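Local structure of pyruvate kinase 1 (Trypanosoma brucei brucei, 4KCT) at residues 24-29 / 342-347; 41-46 / 73-78. The protein catalyses the final step of glycolysis, making ATP and pyruvate from phosphoenolpyruvate and ADP, and probably also decarboxylates oxaloacetate. One frame throughout, in Å; residues are numbered along the deposited sequence.

Interaction 1: 24-29 / 342-347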
loop_
_atom_site.group_PDB
_atom_site.type_symbol
_atom_site.label_atom_id
_atom_site.label_comp_id
_atom_site.label_asym_id
_atom_site.label_seq_id
_atom_site.Cartn_x
_atom_site.Cartn_y
_atom_site.Cartn_z
ATOM N N ILE A 24 -21.312 -25.925 -5.016
ATOM C CA ILE A 24 -22.126 -26.472 -3.927
ATOM C C ILE A 24 -22.023 -28.017 -3.898
ATOM O O ILE A 24 -22.237 -28.689 -4.914
ATOM C CB ILE A 24 -23.604 -26.036 -4.075
ATOM C CG1 ILE A 24 -23.692 -24.505 -4.007
ATOM C CG2 ILE A 24 -24.486 -26.702 -3.003
ATOM C CD1 ILE A 24 -25.051 -23.949 -4.445
ATOM N N VAL A 25 -21.623 -28.542 -2.743
ATOM C CA VAL A 25 -21.543 -29.973 -2.506
ATOM C C VAL A 25 -22.781 -30.376 -1.676
ATOM O O VAL A 25 -23.052 -29.767 -0.654
ATOM C CB VAL A 25 -20.272 -30.283 -1.673
ATOM C CG1 VAL A 25 -20.170 -31.750 -1.341
ATOM C CG2 VAL A 25 -19.022 -29.804 -2.407
ATOM N N CYS A 26 -23.563 -31.327 -2.171
ATOM C CA CYS A 26 -24.770 -31.803 -1.463
ATOM C C CYS A 26 -24.603 -33.245 -1.054
ATOM O O CYS A 26 -24.259 -34.093 -1.882
ATOM C CB CYS A 26 -25.995 -31.709 -2.373
ATOM S SG CYS A 26 -26.308 -30.024 -2.931
ATOM N N THR A 27 -24.898 -33.525 0.208
ATOM C CA THR A 27 -24.991 -34.896 0.701
ATOM C C THR A 27 -26.295 -35.564 0.296
ATOM O O THR A 27 -27.380 -34.986 0.457
ATOM C CB THR A 27 -24.860 -34.936 2.228
ATOM O OG1 THR A 27 -23.713 -34.182 2.601
ATOM C CG2 THR A 27 -24.700 -36.407 2.730
ATOM N N ILE A 28 -26.189 -36.784 -0.234
ATOM C CA ILE A 28 -27.354 -37.514 -0.695
ATOM C C ILE A 28 -27.886 -38.428 0.432
ATOM O O ILE A 28 -27.114 -38.964 1.227
ATOM C CB ILE A 28 -27.031 -38.347 -1.943
ATOM C CG1 ILE A 28 -26.371 -37.452 -3.019
ATOM C CG2 ILE A 28 -28.305 -39.015 -2.492
ATOM C CD1 ILE A 28 -27.106 -36.130 -3.280
ATOM N N GLY A 29 -29.203 -38.502 0.551
ATOM C CA GLY A 29 -29.836 -39.348 1.575
ATOM C C GLY A 29 -31.267 -39.604 1.163
ATOM O O GLY A 29 -31.628 -39.336 0.021
ATOM N N GLU A 342 -35.008 -26.126 -2.168
ATOM C CA GLU A 342 -35.057 -24.723 -1.752
ATOM C C GLU A 342 -33.739 -24.347 -1.024
ATOM O O GLU A 342 -33.303 -23.208 -1.103
ATOM C CB GLU A 342 -36.243 -24.455 -0.815
ATOM C CG GLU A 342 -37.612 -24.515 -1.505
ATOM C CD GLU A 342 -38.149 -25.939 -1.634
ATOM O OE1 GLU A 342 -37.495 -26.893 -1.177
ATOM O OE2 GLU A 342 -39.200 -26.118 -2.278
ATOM N N VAL A 343 -33.204 -25.266 -0.221
ATOM C CA VAL A 343 -31.959 -24.978 0.503
ATOM C C VAL A 343 -30.785 -24.776 -0.473
ATOM O O VAL A 343 -30.036 -23.799 -0.354
ATOM C CB VAL A 343 -31.637 -26.010 1.633
ATOM C CG1 VAL A 343 -31.297 -27.368 1.069
ATOM C CG2 VAL A 343 -30.469 -25.517 2.489
ATOM N N VAL A 344 -30.729 -25.596 -1.520
ATOM C CA VAL A 344 -29.684 -25.434 -2.537
ATOM C C VAL A 344 -29.872 -24.128 -3.312
ATOM O O VAL A 344 -28.914 -23.406 -3.566
ATOM C CB VAL A 344 -29.624 -26.628 -3.492
ATOM C CG1 VAL A 344 -28.720 -26.308 -4.691
ATOM C CG2 VAL A 344 -29.140 -27.888 -2.733
ATOM N N GLN A 345 -31.118 -23.808 -3.643
ATOM C CA GLN A 345 -31.413 -22.549 -4.318
ATOM C C GLN A 345 -31.038 -21.318 -3.479
ATOM O O GLN A 345 -30.454 -20.376 -4.004
ATOM C CB GLN A 345 -32.897 -22.494 -4.747
ATOM C CG GLN A 345 -33.223 -23.471 -5.891
ATOM C CD GLN A 345 -34.722 -23.753 -6.005
ATOM O OE1 GLN A 345 -35.528 -23.015 -5.470
ATOM N NE2 GLN A 345 -35.079 -24.876 -6.623
ATOM N N TYR A 346 -31.347 -21.336 -2.173
ATOM C CA TYR A 346 -30.894 -20.248 -1.277
ATOM C C TYR A 346 -29.384 -20.175 -1.261
ATOM O O TYR A 346 -28.812 -19.084 -1.310
ATOM C CB TYR A 346 -31.392 -20.441 0.158
ATOM C CG TYR A 346 -32.607 -19.643 0.501
ATOM C CD1 TYR A 346 -32.529 -18.273 0.685
ATOM C CD2 TYR A 346 -33.860 -20.256 0.604
ATOM C CE1 TYR A 346 -33.658 -17.531 0.981
ATOM C CE2 TYR A 346 -34.992 -19.520 0.876
ATOM C CZ TYR A 346 -34.878 -18.167 1.114
ATOM O OH TYR A 346 -36.003 -17.433 1.378
ATOM N N MET A 347 -28.740 -21.333 -1.099
ATOM C CA MET A 347 -27.277 -21.365 -1.005
ATOM C C MET A 347 -26.639 -20.744 -2.255
ATOM O O MET A 347 -25.751 -19.901 -2.154
ATOM C CB MET A 347 -26.763 -22.800 -0.846
ATOM C CG MET A 347 -25.264 -22.813 -0.540
ATOM S SD MET A 347 -24.719 -24.422 0.123
ATOM C CE MET A 347 -24.418 -23.990 1.853
#
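C26 meets V344, SG to CG2 at 3.6 Å, next to T27, whose OG1 is hydrogen-bonded to both L330 O and R50 NH1. The backbone of C26 is hydrogen-bonded to V48 and R50. The contact joins strand 23-27, the first of the TIM barrel, to helix 340-356. That helix follows strand 327-330, the eighth and last. V25 is hydrogen-bonded through its backbone to V328 and L330, so the barrel closes here. Strand and helix run nearly antiparallel, at 162°, with their axes 10.2 Å apart. With SG anti to its carbonyl carbon (chi1 -59°), C26 puts its sulfur against one branch of V344. The same valine also packs on L330 and L41.

I24 makes the rest of the contact with both of its branches. CG2 touches M347 SD at 3.9 Å. CD1 comes within 4.1 Å of M347 CG. It also lies 4.0 Å from the backbone O of V344, while V344 CG1 is a looser neighbour of I24 CD1 at 4.4 Å. I24 and M347 lie side by side, pointing opposite ways. M347 is extended at its first two torsions and then bends at the third (chi3 -108°). It also packs on V328 and L330. Its side chain is about 12 Å from a bound pyruvate, so the contact belongs to the barrel wall and not to the pocket.

Y346, on the same helix, packs on A272 of the second subunit. All four touching residues are buried. They meet through methyl, methylene and sulfur atoms, so dispersion and burial hold helix to strand, without directional bonds between them.

Interaction 2: 41-46 / 73-78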
loop_
_atom_site.group_PDB
_atom_site.type_symbol
_atom_site.label_atom_id
_atom_site.label_comp_id
_atom_site.label_asym_id
_atom_site.label_seq_id
_atom_site.Cartn_x
_atom_site.Cartn_y
_atom_site.Cartn_z
ATOM N N LEU A 41 -32.054 -31.444 -7.712
ATOM C CA LEU A 41 -30.883 -30.941 -6.998
ATOM C C LEU A 41 -29.879 -30.325 -7.972
ATOM O O LEU A 41 -29.279 -29.292 -7.684
ATOM C CB LEU A 41 -30.207 -32.059 -6.220
ATOM C CG LEU A 41 -30.497 -32.273 -4.734
ATOM C CD1 LEU A 41 -29.327 -32.995 -4.050
ATOM C CD2 LEU A 41 -30.834 -30.980 -3.996
ATOM N N MET A 42 -29.622 -31.018 -9.076
ATOM C CA MET A 42 -28.690 -30.526 -10.087
ATOM C C MET A 42 -29.196 -29.216 -10.701
ATOM O O MET A 42 -28.450 -28.238 -10.806
ATOM C CB MET A 42 -28.500 -31.577 -11.174
ATOM C CG MET A 42 -27.676 -32.757 -10.691
ATOM S SD MET A 42 -27.776 -34.167 -11.807
ATOM C CE MET A 42 -26.962 -35.407 -10.780
ATOM N N LYS A 43 -30.474 -29.171 -11.050
ATOM C CA LYS A 43 -31.042 -27.929 -11.579
ATOM C C LYS A 43 -30.957 -26.828 -10.560
ATOM O O LYS A 43 -30.785 -25.681 -10.903
ATOM C CB LYS A 43 -32.495 -28.128 -11.999
ATOM C CG LYS A 43 -32.637 -28.954 -13.259
ATOM C CD LYS A 43 -34.079 -29.429 -13.395
ATOM C CE LYS A 43 -34.372 -29.912 -14.789
ATOM N NZ LYS A 43 -35.836 -30.166 -14.912
ATOM N N SER A 44 -31.052 -27.182 -9.289
ATOM C CA SER A 44 -31.014 -26.174 -8.228
ATOM C C SER A 44 -29.602 -25.625 -7.983
ATOM O O SER A 44 -29.445 -24.526 -7.408
ATOM C CB SER A 44 -31.589 -26.738 -6.925
ATOM O OG SER A 44 -32.966 -27.058 -7.071
ATOM N N GLY A 45 -28.585 -26.408 -8.349
ATOM C CA GLY A 45 -27.190 -25.950 -8.251
ATOM C C GLY A 45 -26.178 -26.893 -7.614
ATOM O O GLY A 45 -25.011 -26.516 -7.398
ATOM N N MET A 46 -26.540 -28.157 -7.430
ATOM C CA MET A 46 -25.558 -29.121 -6.923
ATOM C C MET A 46 -24.486 -29.361 -7.989
ATOM O O MET A 46 -24.826 -29.654 -9.129
ATOM C CB MET A 46 -26.212 -30.457 -6.609
ATOM C CG MET A 46 -25.177 -31.508 -6.228
ATOM S SD MET A 46 -25.849 -33.156 -5.792
ATOM C CE MET A 46 -26.507 -33.708 -7.365
ATOM N N ALA A 73 -26.721 -37.699 -16.775
ATOM C CA ALA A 73 -26.747 -38.020 -18.204
ATOM C C ALA A 73 -28.013 -37.472 -18.841
ATOM O O ALA A 73 -27.963 -36.827 -19.891
ATOM C CB ALA A 73 -26.652 -39.531 -18.422
ATOM N N GLU A 74 -29.121 -37.586 -18.126
ATOM C CA GLU A 74 -30.378 -37.001 -18.586
ATOM C C GLU A 74 -30.278 -35.490 -18.821
ATOM O O GLU A 74 -30.846 -34.972 -19.764
ATOM C CB GLU A 74 -31.494 -37.304 -17.595
ATOM C CG GLU A 74 -32.709 -37.935 -18.220
ATOM C CD GLU A 74 -33.784 -38.241 -17.202
ATOM O OE1 GLU A 74 -34.685 -37.398 -17.024
ATOM O OE2 GLU A 74 -33.667 -39.271 -16.503
ATOM N N LEU A 75 -29.542 -34.787 -17.964
ATOM C CA LEU A 75 -29.427 -33.330 -18.086
ATOM C C LEU A 75 -28.183 -32.879 -18.865
ATOM O O LEU A 75 -27.938 -31.686 -19.007
ATOM C CB LEU A 75 -29.422 -32.680 -16.698
ATOM C CG LEU A 75 -30.670 -32.869 -15.846
ATOM C CD1 LEU A 75 -30.482 -32.231 -14.468
ATOM C CD2 LEU A 75 -31.875 -32.282 -16.559
ATOM N N GLY A 76 -27.328 -33.822 -19.238
ATOM C CA GLY A 76 -26.100 -33.487 -19.976
ATOM C C GLY A 76 -25.080 -32.767 -19.095
ATOM O O GLY A 76 -24.314 -31.919 -19.573
ATOM N N LEU A 77 -25.063 -33.104 -17.807
ATOM C CA LEU A 77 -24.147 -32.456 -16.861
ATOM C C LEU A 77 -23.010 -33.386 -16.450
ATOM O O LEU A 77 -23.174 -34.599 -16.414
ATOM C CB LEU A 77 -24.908 -32.018 -15.623
ATOM C CG LEU A 77 -26.056 -31.043 -15.879
ATOM C CD1 LEU A 77 -26.785 -30.729 -14.570
ATOM C CD2 LEU A 77 -25.529 -29.767 -16.518
ATOM N N HIS A 78 -21.917 -32.791 -15.992
ATOM C CA HIS A 78 -20.824 -33.527 -15.385
ATOM C C HIS A 78 -20.879 -33.255 -13.916
ATOM O O HIS A 78 -20.696 -32.105 -13.498
ATOM C CB HIS A 78 -19.503 -32.985 -15.924
ATOM C CG HIS A 78 -19.344 -33.159 -17.406
ATOM N ND1 HIS A 78 -19.254 -34.374 -17.985
ATOM C CD2 HIS A 78 -19.273 -32.225 -18.437
ATOM C CE1 HIS A 78 -19.164 -34.228 -19.320
ATOM N NE2 HIS A 78 -19.121 -32.914 -19.592
#
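No flat group takes part; M42 and K43 meet L75 and L77 through methyl and methylene groups. The contact joins the ends of two successive helices on the outside of the TIM barrel. Helix 35-44 is the helix of the beta-alpha-beta crossover from strand 23-27 to 46-52, and helix 58-75 that of the next, from 46-52 to 80-84.

M42 CB is the central atom. L75 CD1 and L77 CD1 both approach it, each at 3.9 Å. Beyond CG the methionine chain is extended (chi2 166°, chi3 -170°). It reaches helix 58-75, packing on V68, A71 and A72, and it also touches I79.

Both helices end in Schellman motifs. At the first, G45 has positive phi and M46 N bonds back to L41 O at 3.0 Å. At the second, G76 has positive phi, and one bond back into the last turn runs from G76 N to A73 O. G76 ends the helix, and L77, two residues on from L75, also directs its side chain at M42. Close by, E74 OE1 forms a salt bridge with K39 NZ and adds a charged tie between the same helices.

K43 is an exposed residue and contributes only its aliphatic chain. It crosses L75 at about a right angle. The leucine meets it with both methyls: CD1 is 4.1 Å from K43 CG, and CD2 is 3.9 Å from K43 CE.

From the N terminus the chain passes strand 23-27, then helix 35-44, strand 46-52 and helix 58-75. Interaction 2 closes first, over a loop of 26 residues, and ties two consecutive helices on the outside of the barrel. Interaction 1 closes much later, after 312 residues that include the other seven barrel strands and a separate mixed sheet. Interaction 2 is therefore nested inside it. Their centres are 12 Å apart and the two touch. Q345 NE2 probably donates a hydrogen bond to S44 OG at 3.1 Å, and I24 packs on G45. Helix 35-44 is thus flanked by helix 58-75 and by helix 340-356.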